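Local coordinates for protein CDP-4-keto-6-deoxy-D-glucose-3-dehydrase (Yersinia pseudotuberculosis, PDB 3BB8) that uses pyridoxal 5'-phosphate in an aspartate aminotransferase fold and probably dehydrates CDP-4-keto-6-deoxy-D-glucose at C3 during lipopolysaccharide biosynthesis, at residues 357-360 with 361-365; 427-430 with 431-435. The protein carries 1 engineered substitution. All coordinates share one frame; numbering follows the deposited sequence.

Contact 1: residues 357-360 with 361-365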
loop_
_atom_site.group_PDB
_atom_site.type_symbol
_atom_site.label_atom_id
_atom_site.label_comp_id
_atom_site.label_asym_id
_atom_site.label_seq_id
_atom_site.Cartn_x
_atom_site.Cartn_y
_atom_site.Cartn_z
ATOM N N VAL A 357 41.896 5.727 7.728
ATOM C CA VAL A 357 41.215 4.593 7.100
ATOM C C VAL A 357 39.882 5.017 6.490
ATOM O O VAL A 357 39.449 6.152 6.656
ATOM C CB VAL A 357 40.950 3.453 8.097
ATOM C CG1 VAL A 357 42.258 2.809 8.491
ATOM C CG2 VAL A 357 40.208 3.983 9.308
ATOM N N SER A 358 39.235 4.095 5.789
ATOM C CA SER A 358 37.955 4.381 5.148
ATOM C C SER A 358 36.778 3.692 5.813
ATOM O O SER A 358 36.932 2.633 6.418
ATOM C CB SER A 358 37.993 3.962 3.676
ATOM O OG SER A 358 38.457 5.026 2.865
ATOM N N ARG A 359 35.600 4.302 5.689
ATOM C CA ARG A 359 34.380 3.730 6.241
ATOM C C ARG A 359 34.299 2.314 5.683
ATOM O O ARG A 359 33.914 1.379 6.385
ATOM C CB ARG A 359 33.164 4.554 5.798
ATOM C CG ARG A 359 31.833 4.128 6.415
ATOM C CD ARG A 359 30.705 5.092 6.022
ATOM N NE ARG A 359 30.528 5.154 4.570
ATOM C CZ ARG A 359 29.682 5.964 3.945
ATOM N NH1 ARG A 359 28.915 6.794 4.634
ATOM N NH2 ARG A 359 29.616 5.955 2.621
ATOM N N ILE A 360 34.688 2.164 4.419
ATOM C CA ILE A 360 34.692 0.861 3.751
ATOM C C ILE A 360 35.488 -0.150 4.577
ATOM O O ILE A 360 35.061 -1.299 4.745
ATOM C CB ILE A 360 35.354 0.931 2.340
ATOM C CG1 ILE A 360 34.539 1.819 1.398
ATOM C CG2 ILE A 360 35.470 -0.468 1.751
ATOM C CD1 ILE A 360 33.165 1.261 1.062
ATOM N N ASP A 361 36.652 0.277 5.077
ATOM C CA ASP A 361 37.500 -0.607 5.879
ATOM C C ASP A 361 36.787 -0.993 7.165
ATOM O O ASP A 361 36.690 -2.174 7.505
ATOM C CB ASP A 361 38.833 0.068 6.238
ATOM C CG ASP A 361 39.629 0.489 5.016
ATOM O OD1 ASP A 361 39.690 -0.301 4.046
ATOM O OD2 ASP A 361 40.201 1.606 5.030
ATOM N N LEU A 362 36.289 0.015 7.874
ATOM C CA LEU A 362 35.584 -0.203 9.127
ATOM C C LEU A 362 34.372 -1.122 8.931
ATOM O O LEU A 362 34.235 -2.132 9.627
ATOM C CB LEU A 362 35.166 1.147 9.725
ATOM C CG LEU A 362 34.608 1.163 11.155
ATOM C CD1 LEU A 362 35.534 0.403 12.082
ATOM C CD2 LEU A 362 34.454 2.608 11.634
ATOM N N VAL A 363 33.502 -0.790 7.979
ATOM C CA VAL A 363 32.325 -1.623 7.731
ATOM C C VAL A 363 32.754 -3.058 7.416
ATOM O O VAL A 363 32.259 -4.020 8.007
ATOM C CB VAL A 363 31.482 -1.084 6.547
ATOM C CG1 VAL A 363 30.417 -2.096 6.166
ATOM C CG2 VAL A 363 30.838 0.237 6.926
ATOM N N LYS A 364 33.688 -3.193 6.485
ATOM C CA LYS A 364 34.172 -4.507 6.097
ATOM C C LYS A 364 34.725 -5.257 7.303
ATOM O O LYS A 364 34.539 -6.466 7.422
ATOM C CB LYS A 364 35.252 -4.368 5.027
ATOM C CG LYS A 364 35.727 -5.692 4.455
ATOM C CD LYS A 364 36.740 -5.459 3.342
ATOM C CE LYS A 364 36.127 -4.671 2.181
ATOM N NZ LYS A 364 35.015 -5.417 1.518
ATOM N N PHE A 365 35.398 -4.535 8.195
ATOM C CA PHE A 365 35.974 -5.146 9.393
ATOM C C PHE A 365 34.869 -5.620 10.332
ATOM O O PHE A 365 34.864 -6.770 10.777
ATOM C CB PHE A 365 36.877 -4.142 10.122
ATOM C CG PHE A 365 37.460 -4.669 11.404
ATOM C CD1 PHE A 365 38.537 -5.550 11.386
ATOM C CD2 PHE A 365 36.921 -4.294 12.631
ATOM C CE1 PHE A 365 39.076 -6.050 12.575
ATOM C CE2 PHE A 365 37.450 -4.789 13.828
ATOM C CZ PHE A 365 38.530 -5.669 13.798
#
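S358 and D361 meet where the extended backbone of V357 and S358 turns into the first coil of helix 359-368, and S358 O, R359 O and I360 O open its i to i+4 bonding by accepting L362 N, V363 N and K364 N. The bond from V363 N to R359 O is the straightest, 2.7 Å long with an N-H...O angle of 176°. S358 O also takes a weak bond from D361 N.

The D361 carboxylate folds back to the start of the turn. With CG beside the backbone N and anti to the carbonyl carbon (chi1 -59°), OD2 reaches S358 N at 2.8 Å. The N-H comes to the anti side of OD2, 34° out of the carboxylate plane. OD2 lies 3.5 Å from S358 CB and 3.7 Å from V357 CB, packed against both carbons. The acid also stands among the first N-H groups of the helix, where the dipole would probably stabilise its negative charge.

R359 and V363, one turn apart, run side by side, with R359 CG 4.0 Å from V363 CG2. The same methyl lies 3.3 Å from R359 O. Beyond this pairing the arginine chain bends at chi3, and its guanidinium donates to the carbonyls of M405 and T408; the second subunit packs on R359 and I360 through its Y276 and G275.

K364 CB rests 3.1 Å from I360 O. V357 lies near a bound benzamidine, away from the cofactor site.

S358 is the N-cap and D361 the N3 residue, so the carboxylate bond to the N-cap N-H is one half of a capping box at this helix N terminus.

Contact 2: residues 427-430 with 431-435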
loop_
_atom_site.group_PDB
_atom_site.type_symbol
_atom_site.label_atom_id
_atom_site.label_comp_id
_atom_site.label_asym_id
_atom_site.label_seq_id
_atom_site.Cartn_x
_atom_site.Cartn_y
_atom_site.Cartn_z
ATOM N N SER A 427 34.474 -4.029 21.956
ATOM C CA SER A 427 35.804 -4.619 21.909
ATOM C C SER A 427 36.309 -4.633 20.470
ATOM O O SER A 427 37.515 -4.529 20.220
ATOM C CB SER A 427 35.791 -6.044 22.485
ATOM O OG SER A 427 35.249 -6.983 21.571
ATOM N N LYS A 428 35.384 -4.756 19.522
ATOM C CA LYS A 428 35.763 -4.770 18.118
ATOM C C LYS A 428 36.193 -3.384 17.650
ATOM O O LYS A 428 37.098 -3.256 16.829
ATOM C CB LYS A 428 34.620 -5.311 17.263
ATOM C CG LYS A 428 34.510 -6.825 17.324
ATOM C CD LYS A 428 35.813 -7.449 16.873
ATOM C CE LYS A 428 35.787 -8.962 16.932
ATOM N NZ LYS A 428 37.100 -9.533 16.485
ATOM N N PHE A 429 35.556 -2.343 18.174
ATOM C CA PHE A 429 35.940 -0.993 17.795
ATOM C C PHE A 429 37.335 -0.728 18.364
ATOM O O PHE A 429 38.205 -0.173 17.688
ATOM C CB PHE A 429 34.952 0.036 18.349
ATOM C CG PHE A 429 33.876 0.434 17.376
ATOM C CD1 PHE A 429 32.791 -0.403 17.129
ATOM C CD2 PHE A 429 33.946 1.656 16.707
ATOM C CE1 PHE A 429 31.786 -0.028 16.232
ATOM C CE2 PHE A 429 32.948 2.038 15.806
ATOM C CZ PHE A 429 31.866 1.194 15.571
ATOM N N GLU A 430 37.540 -1.138 19.614
ATOM C CA GLU A 430 38.827 -0.960 20.272
ATOM C C GLU A 430 39.907 -1.758 19.552
ATOM O O GLU A 430 40.998 -1.259 19.330
ATOM C CB GLU A 430 38.725 -1.373 21.740
ATOM C CG GLU A 430 38.013 -0.327 22.581
ATOM C CD GLU A 430 37.627 -0.827 23.958
ATOM O OE1 GLU A 430 37.115 -0.017 24.763
ATOM O OE2 GLU A 430 37.825 -2.026 24.234
ATOM N N GLU A 431 39.587 -2.987 19.166
ATOM C CA GLU A 431 40.534 -3.823 18.451
ATOM C C GLU A 431 40.898 -3.216 17.101
ATOM O O GLU A 431 42.020 -3.370 16.633
ATOM C CB GLU A 431 39.947 -5.206 18.197
ATOM C CG GLU A 431 40.898 -6.115 17.432
ATOM C CD GLU A 431 40.268 -7.430 17.017
ATOM O OE1 GLU A 431 39.510 -8.008 17.823
ATOM O OE2 GLU A 431 40.548 -7.892 15.888
ATOM N N PHE A 432 39.948 -2.531 16.475
ATOM C CA PHE A 432 40.162 -1.933 15.163
ATOM C C PHE A 432 41.139 -0.764 15.191
ATOM O O PHE A 432 42.024 -0.665 14.344
ATOM C CB PHE A 432 38.821 -1.456 14.580
ATOM C CG PHE A 432 38.932 -0.831 13.213
ATOM C CD1 PHE A 432 38.996 -1.623 12.074
ATOM C CD2 PHE A 432 38.983 0.552 13.069
ATOM C CE1 PHE A 432 39.108 -1.049 10.806
ATOM C CE2 PHE A 432 39.096 1.135 11.810
ATOM C CZ PHE A 432 39.158 0.330 10.676
ATOM N N PHE A 433 40.960 0.130 16.158
ATOM C CA PHE A 433 41.809 1.303 16.271
ATOM C C PHE A 433 43.041 1.038 17.133
ATOM O O PHE A 433 43.752 1.969 17.516
ATOM C CB PHE A 433 40.997 2.480 16.838
ATOM C CG PHE A 433 39.913 2.978 15.908
ATOM C CD1 PHE A 433 40.234 3.502 14.657
ATOM C CD2 PHE A 433 38.571 2.903 16.271
ATOM C CE1 PHE A 433 39.238 3.941 13.781
ATOM C CE2 PHE A 433 37.564 3.338 15.403
ATOM C CZ PHE A 433 37.898 3.858 14.155
ATOM N N GLY A 434 43.286 -0.236 17.428
ATOM C CA GLY A 434 44.430 -0.613 18.241
ATOM C C GLY A 434 44.429 -0.051 19.654
ATOM O O GLY A 434 45.488 0.164 20.245
ATOM N N LEU A 435 43.242 0.183 20.203
ATOM C CA LEU A 435 43.119 0.718 21.552
ATOM C C LEU A 435 43.243 -0.351 22.635
ATOM O O LEU A 435 43.308 -0.036 23.820
ATOM C CB LEU A 435 41.794 1.466 21.695
ATOM C CG LEU A 435 41.737 2.777 20.901
ATOM C CD1 LEU A 435 40.311 3.325 20.890
ATOM C CD2 LEU A 435 42.704 3.786 21.515
#
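A Schellman motif ends helix 419-432: L435 N bonds E430 O at 2.8 Å, the 6→1 bond, while the 5→2 bond from G434 N to E431 O is weak. G434 has the positive phi (62°) of the C' residue, and E430 CB and L435 CB, at the positions of the motif's usual hydrophobic contact, lie 4.2 Å apart. Before it, E431 N and F433 N bond S427 O and F429 O in ordinary i+4 fashion.

On one flank K428 and E431 run alongside each other. The lysine chain bends at chi2 (-58°), and NZ approaches the syn side of E431 OE1 at 3.2 Å, 32° out of the carboxylate plane, as a salt bridge. On another flank F429 and F433 point the same way, F429 CD2 to F433 CE2 at 4.2 Å, and F433 CD2 lies 3.4 Å from F429 O. The neighbouring F432 sets its CD2 over the centre of the F433 ring.

F429 is buried against L366 of helix 359-368, I349 of strand 347-351 and F409 and I411 of strand 408-411; F433 stacks on F330 and touches L351.

Overall arrangement
Along the chain, contact 1 comes first, at the start of helix 359-368, and contact 2 follows about sixty residues later, at the end of helix 419-432. Each closes only a local turn, so they stand in series, neither enclosing nor crossing the other. Their centres are 13 Å apart, and the two helices touch directly: F365 CD2 lies 3.4 Å from F432 CD1, and L362 CD1 lies 3.6 Å from F432 CD2. F432 thus brings the C-terminal helix against the first turns of the earlier one, and V357 of contact 1 and F432 and F433 of contact 2 line one benzamidine pocket. F365 CE2 also lies 3.4 Å from K428 O.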